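Local coordinates for uncharacterized protein (Nostoc punctiforme, PDB 2QDR) that is of unknown function but adopts the double-stranded beta-helix fold of the cupin clan and may be a dioxygenase, at residues D57-M62 / V257-W262; G79-L84 / S92-V97; V117-I122 / E153-W158. All blocks are in the same frame, centred on the assembly; numbering follows the deposited sequence.

Contact 1 of 3, residues D57-M62 / V257-W262; sequences DTNTVM and VKDHYW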
loop_
_atom_site.group_PDB
_atom_site.type_symbol
_atom_site.label_atom_id
_atom_site.label_comp_id
_atom_site.label_asym_id
_atom_site.label_seq_id
_atom_site.Cartn_x
_atom_site.Cartn_y
_atom_site.Cartn_z
ATOM N N ASP A 57 24.380 -35.789 -5.747
ATOM C CA ASP A 57 24.800 -35.725 -4.370
ATOM C C ASP A 57 26.284 -35.407 -4.379
ATOM O O ASP A 57 27.063 -36.163 -4.948
ATOM C CB ASP A 57 24.530 -37.076 -3.684
ATOM C CG ASP A 57 24.808 -37.076 -2.178
ATOM O OD1 ASP A 57 25.150 -36.027 -1.587
ATOM O OD2 ASP A 57 24.672 -38.166 -1.575
ATOM N N THR A 58 26.673 -34.290 -3.763
ATOM C CA THR A 58 28.090 -33.899 -3.686
ATOM C C THR A 58 28.903 -34.849 -2.780
ATOM O O THR A 58 30.125 -34.935 -2.947
ATOM C CB THR A 58 28.285 -32.425 -3.238
ATOM O OG1 THR A 58 27.704 -32.207 -1.940
ATOM C CG2 THR A 58 27.651 -31.477 -4.251
ATOM N N ASN A 59 28.241 -35.544 -1.842
ATOM C CA ASN A 59 28.902 -36.524 -0.975
ATOM C C ASN A 59 29.597 -37.607 -1.811
ATOM O O ASN A 59 30.718 -37.989 -1.503
ATOM C CB ASN A 59 27.917 -37.223 -0.023
ATOM C CG ASN A 59 27.302 -36.295 1.025
ATOM O OD1 ASN A 59 27.948 -35.409 1.564
ATOM N ND2 ASN A 59 26.057 -36.565 1.366
ATOM N N THR A 60 28.928 -38.071 -2.872
ATOM C CA THR A 60 29.452 -39.121 -3.766
ATOM C C THR A 60 30.460 -38.627 -4.828
ATOM O O THR A 60 31.048 -39.452 -5.535
ATOM C CB THR A 60 28.303 -39.878 -4.479
ATOM O OG1 THR A 60 27.601 -38.988 -5.357
ATOM C CG2 THR A 60 27.335 -40.468 -3.455
ATOM N N VAL A 61 30.641 -37.309 -4.967
ATOM C CA VAL A 61 31.620 -36.759 -5.902
ATOM C C VAL A 61 32.961 -37.045 -5.266
ATOM O O VAL A 61 33.103 -36.903 -4.045
ATOM C CB VAL A 61 31.475 -35.244 -6.131
ATOM C CG1 VAL A 61 32.636 -34.688 -6.985
ATOM C CG2 VAL A 61 30.135 -34.916 -6.784
HETATM N N MSE A 62 33.936 -37.421 -6.090
HETATM C CA MSE A 62 35.240 -37.779 -5.528
HETATM C C MSE A 62 35.988 -36.567 -4.969
HETATM O O MSE A 62 36.072 -35.492 -5.564
HETATM C CB MSE A 62 36.113 -38.586 -6.487
HETATM C CG MSE A 62 37.358 -39.098 -5.762
HETATM SE SE MSE A 62 38.013 -40.750 -6.454
HETATM C CE MSE A 62 36.449 -41.920 -6.069
ATOM N N VAL A 257 18.188 -33.233 -1.459
ATOM C CA VAL A 257 18.289 -33.101 0.008
ATOM C C VAL A 257 19.620 -32.425 0.339
ATOM O O VAL A 257 20.364 -32.098 -0.576
ATOM C CB VAL A 257 18.145 -34.455 0.756
ATOM C CG1 VAL A 257 16.809 -35.052 0.472
ATOM C CG2 VAL A 257 19.235 -35.451 0.370
ATOM N N LYS A 258 19.898 -32.211 1.631
ATOM C CA LYS A 258 21.134 -31.567 2.107
ATOM C C LYS A 258 22.376 -32.094 1.389
ATOM O O LYS A 258 22.534 -33.287 1.202
ATOM C CB LYS A 258 21.290 -31.742 3.634
ATOM C CG LYS A 258 22.552 -31.101 4.271
ATOM C CD LYS A 258 22.564 -31.260 5.796
ATOM N N ASP A 259 23.218 -31.168 0.962
ATOM C CA ASP A 259 24.478 -31.436 0.238
ATOM C C ASP A 259 24.319 -31.845 -1.254
ATOM O O ASP A 259 25.310 -32.183 -1.891
ATOM C CB ASP A 259 25.414 -32.414 1.013
ATOM C CG ASP A 259 25.790 -31.901 2.404
ATOM O OD1 ASP A 259 25.910 -30.677 2.620
ATOM O OD2 ASP A 259 26.007 -32.738 3.290
ATOM N N HIS A 260 23.102 -31.786 -1.806
ATOM C CA HIS A 260 22.891 -32.076 -3.236
ATOM C C HIS A 260 23.080 -30.765 -3.985
ATOM O O HIS A 260 22.781 -29.691 -3.466
ATOM C CB HIS A 260 21.524 -32.685 -3.529
ATOM C CG HIS A 260 21.409 -34.127 -3.137
ATOM N ND1 HIS A 260 21.195 -35.130 -4.060
ATOM C CD2 HIS A 260 21.559 -34.743 -1.941
ATOM C CE1 HIS A 260 21.159 -36.294 -3.437
ATOM N NE2 HIS A 260 21.387 -36.088 -2.153
ATOM N N TYR A 261 23.593 -30.864 -5.198
ATOM C CA TYR A 261 23.859 -29.711 -6.045
ATOM C C TYR A 261 23.223 -29.860 -7.416
ATOM O O TYR A 261 22.960 -30.980 -7.866
ATOM C CB TYR A 261 25.377 -29.567 -6.179
ATOM C CG TYR A 261 25.890 -28.596 -7.226
ATOM C CD1 TYR A 261 26.101 -29.024 -8.525
ATOM C CD2 TYR A 261 26.191 -27.278 -6.912
ATOM C CE1 TYR A 261 26.568 -28.187 -9.486
ATOM C CE2 TYR A 261 26.673 -26.411 -7.882
ATOM C CZ TYR A 261 26.864 -26.882 -9.171
ATOM O OH TYR A 261 27.337 -26.064 -10.165
ATOM N N TRP A 262 22.963 -28.733 -8.072
ATOM C CA TRP A 262 22.410 -28.770 -9.418
ATOM C C TRP A 262 23.065 -27.755 -10.352
ATOM O O TRP A 262 23.732 -26.817 -9.913
ATOM C CB TRP A 262 20.894 -28.570 -9.409
ATOM C CG TRP A 262 20.403 -27.262 -8.977
ATOM C CD1 TRP A 262 20.167 -26.177 -9.759
ATOM C CD2 TRP A 262 20.010 -26.904 -7.660
ATOM N NE1 TRP A 262 19.670 -25.149 -9.004
ATOM C CE2 TRP A 262 19.573 -25.565 -7.706
ATOM C CE3 TRP A 262 20.014 -27.575 -6.431
ATOM C CZ2 TRP A 262 19.118 -24.892 -6.578
ATOM C CZ3 TRP A 262 19.578 -26.905 -5.318
ATOM C CH2 TRP A 262 19.131 -25.577 -5.394
#

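Contact 2 of 3, residues G79-L84 / S92-V97; sequences GSRRLL and STSRVV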
loop_
_atom_site.group_PDB
_atom_site.type_symbol
_atom_site.label_atom_id
_atom_site.label_comp_id
_atom_site.label_asym_id
_atom_site.label_seq_id
_atom_site.Cartn_x
_atom_site.Cartn_y
_atom_site.Cartn_z
ATOM N N GLY A 79 44.080 -28.571 1.371
ATOM C CA GLY A 79 42.656 -28.817 1.597
ATOM C C GLY A 79 42.291 -29.956 0.668
ATOM O O GLY A 79 43.179 -30.577 0.061
ATOM N N SER A 80 40.998 -30.248 0.590
ATOM C CA SER A 80 40.472 -31.284 -0.280
ATOM C C SER A 80 39.534 -30.570 -1.209
ATOM O O SER A 80 39.121 -29.455 -0.894
ATOM C CB SER A 80 39.702 -32.325 0.505
ATOM O OG SER A 80 38.467 -31.798 0.949
ATOM N N ARG A 81 39.177 -31.194 -2.332
ATOM C CA ARG A 81 38.239 -30.576 -3.274
ATOM C C ARG A 81 37.385 -31.584 -4.038
ATOM O O ARG A 81 37.880 -32.600 -4.520
ATOM C CB ARG A 81 38.961 -29.689 -4.296
ATOM C CG ARG A 81 37.978 -28.888 -5.176
ATOM C CD ARG A 81 38.639 -27.892 -6.096
ATOM N NE ARG A 81 39.441 -28.527 -7.135
ATOM C CZ ARG A 81 40.062 -27.880 -8.127
ATOM N NH1 ARG A 81 39.987 -26.545 -8.251
ATOM N NH2 ARG A 81 40.766 -28.580 -9.019
ATOM N N ARG A 82 36.095 -31.257 -4.116
ATOM C CA ARG A 82 35.073 -31.994 -4.842
ATOM C C ARG A 82 34.677 -31.015 -5.919
ATOM O O ARG A 82 34.031 -30.021 -5.623
ATOM C CB ARG A 82 33.915 -32.430 -3.934
ATOM C CG ARG A 82 34.267 -33.728 -3.240
ATOM C CD ARG A 82 33.387 -34.182 -2.112
ATOM N NE ARG A 82 33.646 -33.414 -0.896
ATOM C CZ ARG A 82 33.261 -33.754 0.339
ATOM N NH1 ARG A 82 32.606 -34.897 0.581
ATOM N NH2 ARG A 82 33.573 -32.952 1.364
ATOM N N LEU A 83 35.127 -31.270 -7.145
ATOM C CA LEU A 83 34.867 -30.402 -8.280
ATOM C C LEU A 83 33.462 -30.680 -8.846
ATOM O O LEU A 83 33.240 -31.704 -9.483
ATOM C CB LEU A 83 35.962 -30.619 -9.324
ATOM C CG LEU A 83 36.089 -29.602 -10.454
ATOM C CD1 LEU A 83 36.580 -28.251 -9.942
ATOM C CD2 LEU A 83 37.041 -30.125 -11.520
ATOM N N LEU A 84 32.522 -29.768 -8.592
ATOM C CA LEU A 84 31.115 -29.903 -9.034
ATOM C C LEU A 84 30.879 -29.617 -10.520
ATOM O O LEU A 84 30.326 -30.460 -11.238
ATOM C CB LEU A 84 30.216 -29.003 -8.180
ATOM C CG LEU A 84 29.856 -29.431 -6.738
ATOM C CD1 LEU A 84 30.934 -30.171 -5.975
ATOM C CD2 LEU A 84 29.386 -28.201 -5.918
ATOM N N SER A 92 34.864 -22.347 -12.266
ATOM C CA SER A 92 34.427 -23.568 -11.587
ATOM C C SER A 92 33.675 -23.336 -10.273
ATOM O O SER A 92 33.656 -22.235 -9.729
ATOM C CB SER A 92 35.643 -24.448 -11.284
ATOM O OG SER A 92 36.544 -23.746 -10.459
ATOM N N THR A 93 33.018 -24.392 -9.817
ATOM C CA THR A 93 32.289 -24.411 -8.552
ATOM C C THR A 93 32.723 -25.701 -7.890
ATOM O O THR A 93 32.794 -26.742 -8.552
ATOM C CB THR A 93 30.764 -24.356 -8.701
ATOM O OG1 THR A 93 30.389 -23.110 -9.295
ATOM C CG2 THR A 93 30.079 -24.477 -7.328
ATOM N N SER A 94 33.028 -25.637 -6.600
ATOM C CA SER A 94 33.491 -26.822 -5.885
ATOM C C SER A 94 33.287 -26.729 -4.382
ATOM O O SER A 94 33.123 -25.648 -3.821
ATOM C CB SER A 94 34.961 -27.078 -6.236
ATOM O OG SER A 94 35.728 -25.908 -6.076
ATOM N N ARG A 95 33.270 -27.899 -3.757
ATOM C CA ARG A 95 33.087 -28.048 -2.330
ATOM C C ARG A 95 34.459 -28.396 -1.784
ATOM O O ARG A 95 34.962 -29.507 -2.011
ATOM C CB ARG A 95 32.077 -29.145 -2.074
ATOM C CG ARG A 95 31.696 -29.368 -0.628
ATOM C CD ARG A 95 30.838 -30.589 -0.577
ATOM N NE ARG A 95 30.439 -30.992 0.764
ATOM C CZ ARG A 95 29.872 -32.168 1.052
ATOM N NH1 ARG A 95 29.650 -33.092 0.105
ATOM N NH2 ARG A 95 29.551 -32.451 2.307
ATOM N N VAL A 96 35.083 -27.434 -1.103
ATOM C CA VAL A 96 36.418 -27.625 -0.542
ATOM C C VAL A 96 36.328 -27.818 0.963
ATOM O O VAL A 96 35.341 -27.404 1.577
ATOM C CB VAL A 96 37.402 -26.444 -0.873
ATOM C CG1 VAL A 96 37.553 -26.267 -2.382
ATOM C CG2 VAL A 96 36.987 -25.117 -0.227
ATOM N N VAL A 97 37.336 -28.475 1.538
ATOM C CA VAL A 97 37.390 -28.695 2.977
ATOM C C VAL A 97 38.779 -28.310 3.453
ATOM O O VAL A 97 39.763 -28.960 3.093
ATOM C CB VAL A 97 37.076 -30.144 3.383
ATOM C CG1 VAL A 97 37.116 -30.304 4.920
ATOM C CG2 VAL A 97 35.724 -30.558 2.798
#

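Contact 3 of 3, residues V117-I122 / E153-W158; sequences VIKGAI and EAEILW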
loop_
_atom_site.group_PDB
_atom_site.type_symbol
_atom_site.label_atom_id
_atom_site.label_comp_id
_atom_site.label_asym_id
_atom_site.label_seq_id
_atom_site.Cartn_x
_atom_site.Cartn_y
_atom_site.Cartn_z
ATOM N N VAL A 117 30.243 -20.280 3.302
ATOM C CA VAL A 117 30.550 -21.281 4.336
ATOM C C VAL A 117 29.396 -22.244 4.621
ATOM O O VAL A 117 28.329 -21.824 5.054
ATOM C CB VAL A 117 30.974 -20.594 5.654
ATOM C CG1 VAL A 117 31.334 -21.631 6.742
ATOM C CG2 VAL A 117 32.151 -19.640 5.403
ATOM N N ILE A 118 29.649 -23.536 4.419
ATOM C CA ILE A 118 28.672 -24.596 4.632
ATOM C C ILE A 118 28.728 -25.121 6.060
ATOM O O ILE A 118 27.692 -25.306 6.682
ATOM C CB ILE A 118 28.914 -25.785 3.680
ATOM C CG1 ILE A 118 28.868 -25.330 2.219
ATOM C CG2 ILE A 118 27.882 -26.913 3.942
ATOM C CD1 ILE A 118 29.243 -26.422 1.236
ATOM N N LYS A 119 29.930 -25.417 6.540
ATOM C CA LYS A 119 30.140 -25.931 7.887
ATOM C C LYS A 119 31.388 -25.269 8.460
ATOM O O LYS A 119 32.271 -24.851 7.705
ATOM C CB LYS A 119 30.305 -27.461 7.860
ATOM C CG LYS A 119 30.208 -28.173 9.233
ATOM C CD LYS A 119 30.629 -29.672 9.207
ATOM C CE LYS A 119 32.162 -29.846 9.104
ATOM N NZ LYS A 119 32.617 -31.259 9.033
ATOM N N GLY A 120 31.448 -25.161 9.786
ATOM C CA GLY A 120 32.592 -24.568 10.467
ATOM C C GLY A 120 32.668 -23.061 10.337
ATOM O O GLY A 120 31.649 -22.397 10.121
ATOM N N ALA A 121 33.885 -22.527 10.472
ATOM C CA ALA A 121 34.136 -21.095 10.391
ATOM C C ALA A 121 35.539 -20.818 9.878
ATOM O O ALA A 121 36.482 -21.545 10.186
ATOM C CB ALA A 121 33.954 -20.465 11.741
ATOM N N ILE A 122 35.659 -19.733 9.125
ATOM C CA ILE A 122 36.906 -19.300 8.528
ATOM C C ILE A 122 37.063 -17.815 8.886
ATOM O O ILE A 122 36.119 -17.207 9.390
ATOM C CB ILE A 122 36.889 -19.609 6.976
ATOM C CG1 ILE A 122 38.265 -19.466 6.344
ATOM C CG2 ILE A 122 35.886 -18.741 6.201
ATOM N N GLU A 153 37.519 -28.507 11.070
ATOM C CA GLU A 153 37.582 -28.212 9.635
ATOM C C GLU A 153 36.390 -27.360 9.204
ATOM O O GLU A 153 35.369 -27.300 9.890
ATOM C CB GLU A 153 37.664 -29.501 8.793
ATOM C CG GLU A 153 36.433 -30.427 8.834
ATOM C CD GLU A 153 36.615 -31.714 8.025
ATOM O OE1 GLU A 153 37.766 -32.096 7.703
ATOM O OE2 GLU A 153 35.589 -32.359 7.725
ATOM N N ALA A 154 36.555 -26.685 8.078
ATOM C CA ALA A 154 35.519 -25.835 7.531
ATOM C C ALA A 154 35.244 -26.288 6.119
ATOM O O ALA A 154 36.185 -26.665 5.414
ATOM C CB ALA A 154 35.964 -24.398 7.555
ATOM N N GLU A 155 33.964 -26.272 5.726
ATOM C CA GLU A 155 33.533 -26.651 4.374
ATOM C C GLU A 155 32.985 -25.410 3.692
ATOM O O GLU A 155 32.176 -24.686 4.284
ATOM C CB GLU A 155 32.512 -27.777 4.390
ATOM C CG GLU A 155 33.055 -29.012 5.085
ATOM C CD GLU A 155 32.246 -30.258 4.854
ATOM O OE1 GLU A 155 31.583 -30.365 3.802
ATOM O OE2 GLU A 155 32.323 -31.157 5.716
ATOM N N ILE A 156 33.413 -25.188 2.444
ATOM C CA ILE A 156 33.069 -23.998 1.693
ATOM C C ILE A 156 32.763 -24.216 0.217
ATOM O O ILE A 156 33.392 -25.053 -0.424
ATOM C CB ILE A 156 34.317 -23.043 1.672
ATOM C CG1 ILE A 156 34.996 -22.917 3.045
ATOM C CG2 ILE A 156 33.969 -21.635 1.154
ATOM C CD1 ILE A 156 36.240 -22.039 3.050
ATOM N N LEU A 157 31.806 -23.451 -0.317
ATOM C CA LEU A 157 31.500 -23.482 -1.739
ATOM C C LEU A 157 32.517 -22.511 -2.323
ATOM O O LEU A 157 32.398 -21.305 -2.125
ATOM C CB LEU A 157 30.075 -23.050 -2.073
ATOM C CG LEU A 157 28.940 -23.942 -1.569
ATOM C CD1 LEU A 157 27.592 -23.300 -1.889
ATOM C CD2 LEU A 157 29.024 -25.345 -2.159
ATOM N N TRP A 158 33.537 -23.048 -2.989
ATOM C CA TRP A 158 34.610 -22.265 -3.586
ATOM C C TRP A 158 34.271 -22.024 -5.047
ATOM O O TRP A 158 34.268 -22.964 -5.842
ATOM C CB TRP A 158 35.919 -23.028 -3.440
ATOM C CG TRP A 158 37.137 -22.294 -3.837
ATOM C CD1 TRP A 158 37.711 -22.251 -5.076
ATOM C CD2 TRP A 158 37.984 -21.533 -2.971
ATOM N NE1 TRP A 158 38.858 -21.489 -5.034
ATOM C CE2 TRP A 158 39.047 -21.039 -3.753
ATOM C CE3 TRP A 158 37.945 -21.218 -1.608
ATOM C CZ2 TRP A 158 40.060 -20.235 -3.220
ATOM C CZ3 TRP A 158 38.955 -20.424 -1.076
ATOM C CH2 TRP A 158 39.994 -19.937 -1.884
#

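Contact 1 of 3, residues D57-M62 / V257-W262
The carbonyl oxygen of D259 accepts a hydrogen bond from T58, whose backbone N donates to D259 O at 3.1 Å with an N-H...O angle of 153°. T58 OG1 is also directed at this oxygen, chi1 of 59° setting it beside the same backbone N, but the modelled separation is too short to be trusted. The methyl of this threonine packs on the neighbouring tyrosine, T58 CG2 standing 3.5 Å from Y261 CB, and Y261 OH hydrogen-bonds to E241 and T85.

Next to this, D57 and H260 form an antiparallel non-hydrogen-bonded pair with both side chains on one face of the sheet. D57 CB rests over the imidazole, 3.7 Å from the H260 ring centroid and offset toward the rim, a CH-pi contact. The D57 carboxylate continues over the ring with its plane only 7° from that of the imidazole, and D57 CG comes within 3.6 Å of H260 NE2. H260 ND1 bonds to Y254 OH, which helps fix the rotation of the ring.

The aspartate also organises its own loop. D57 OD1 accepts from N59 N at 3.1 Å, met from above the carboxylate plane, which makes an Asx turn, while D57 O receives T60 OG1 at 2.9 Å. N59 OD1 and D259 OD2 come within 3.7 Å of each other without a bond. N59 OD1 accepts from R95 NH1, D259 OD1 is held by Y243 OH, and D259 OD2 makes a long, weak ion pair with R95 NH2.

Just past the end of strand 54-57, the T58 N to D259 O bond and the Asx turn of D57 mark where the chain leaves strand 260-264. R95 probably offsets part of the charge of D259, while the D57 carboxylate lies stacked against H260.

Contact 2 of 3, residues G79-L84 / S92-V97
R82 and R95 stack their guanidinium groups flat on each other, centres 3.8 Å apart and planes 6° from parallel. The side chains run alongside one another and point the same way; R95 is extended from CG to NE, whereas R82 bends at chi3 (-76°), which turns its NE off the line of the chain. Two like charges face each other here, R82 NH1 lying 3.5 Å from R95 NH1, and their repulsion is probably offset by acidic neighbours: R95 NH2 forms a salt bridge with E155 OE1, and R82 NH2 has a long, weak ion pair with E63. An alanine in place of R95 would probably leave E155 OE1 without its arginine partner and the R82 guanidinium freer to turn, having lost the group stacked on its face.

Apolar groups flank this pair. V97 CG2 meets the edge of the R82 group, 3.5 Å from R82 NH2, and L84 CD1 approaches R95 CB. On the other face of the sheet, which carries R81, L83, S94 and V96, the methylenes of R81 make van der Waals contact with S94, R81 CD lying 3.5 Å from S94 OG.

The backbone supplies the regular antiparallel bonds. S80 pairs with V97 and R82 with R95, each through two bonds, the shortest being R95 N to R82 O at 2.9 Å. The bond from L84 N to T93 O is weak. Of the hydroxyls, S80 OG bonds to E63 and T93 OG1 to E241.

The two strands form a hairpin. Strand 64-67 runs beside 79-86, strand 154-160 beside 92-98, and L84 and T93 both lean on Y261 of strand 260-264.

Contact 3 of 3, residues V117-I122 / E153-W158
E155 O takes two backbone donors from the facing chain, I118 N at 2.8 Å and K119 N at 3.3 Å, both reaching it from the same face of its carbonyl plane. One residue thus faces two, a classic beta bulge, and the register slips by one between V117 and K119. The reciprocal bond runs from E155 N to K119 O at 3.0 Å, the donor lying 41° above the carbonyl plane. K119 O also has A154 CA close by, in a CA-H...O contact.

The charged ends are held more loosely. K119 NZ forms salt bridges with two carboxylates, lying 3.3 Å from E155 OE2 and 3.4 Å from E153 OE2, both weak as hydrogen bonds. The lysine bends at chi3 (75°), which places its CE within 3.6 Å of E155 OE2. The other oxygen of that carboxylate, E155 OE1, pairs with R95 NH2, and the glutamate therefore links two positive groups. A buffer molecule, probably from the crystallisation liquor, lies near the E153 side chain.

Apolar packing is carried by I118 and L157, which cross at about a right angle, I118 CD1 touching L157 CD2 at 3.6 Å; Y243 of strand 240-245 packs on both. G120 has a positive phi of 74°, a conformation most easily taken by glycine.

Near I118 the chain turns a corner, passing from strand 113-117 in one sheet to strand 121-124 in another, and the bulge accompanies this turn between the sheets of the double-stranded beta-helix of the cupin clan.

Contact 2 is the buried core of the three, while contacts 1 and 3 are only partly buried. Contact 2 and segment 153-158 of contact 3 share a sheet, in which strands 92-98 and 154-160 are neighbours: S94 O probably bonds to W158 N and V96 N to I156 O. Segment 117-122 turns out of that sheet. Contact 1 lies on a different sheet, where strand 54-57 is an outermost strand within the chain. The guanidinium of R95 reaches from contact 2 to both contact 1 and contact 3. Regular strand pairing dominates contact 2, turn and loop bonds dominate contact 1, and a bulge with an exposed lysine marks contact 3.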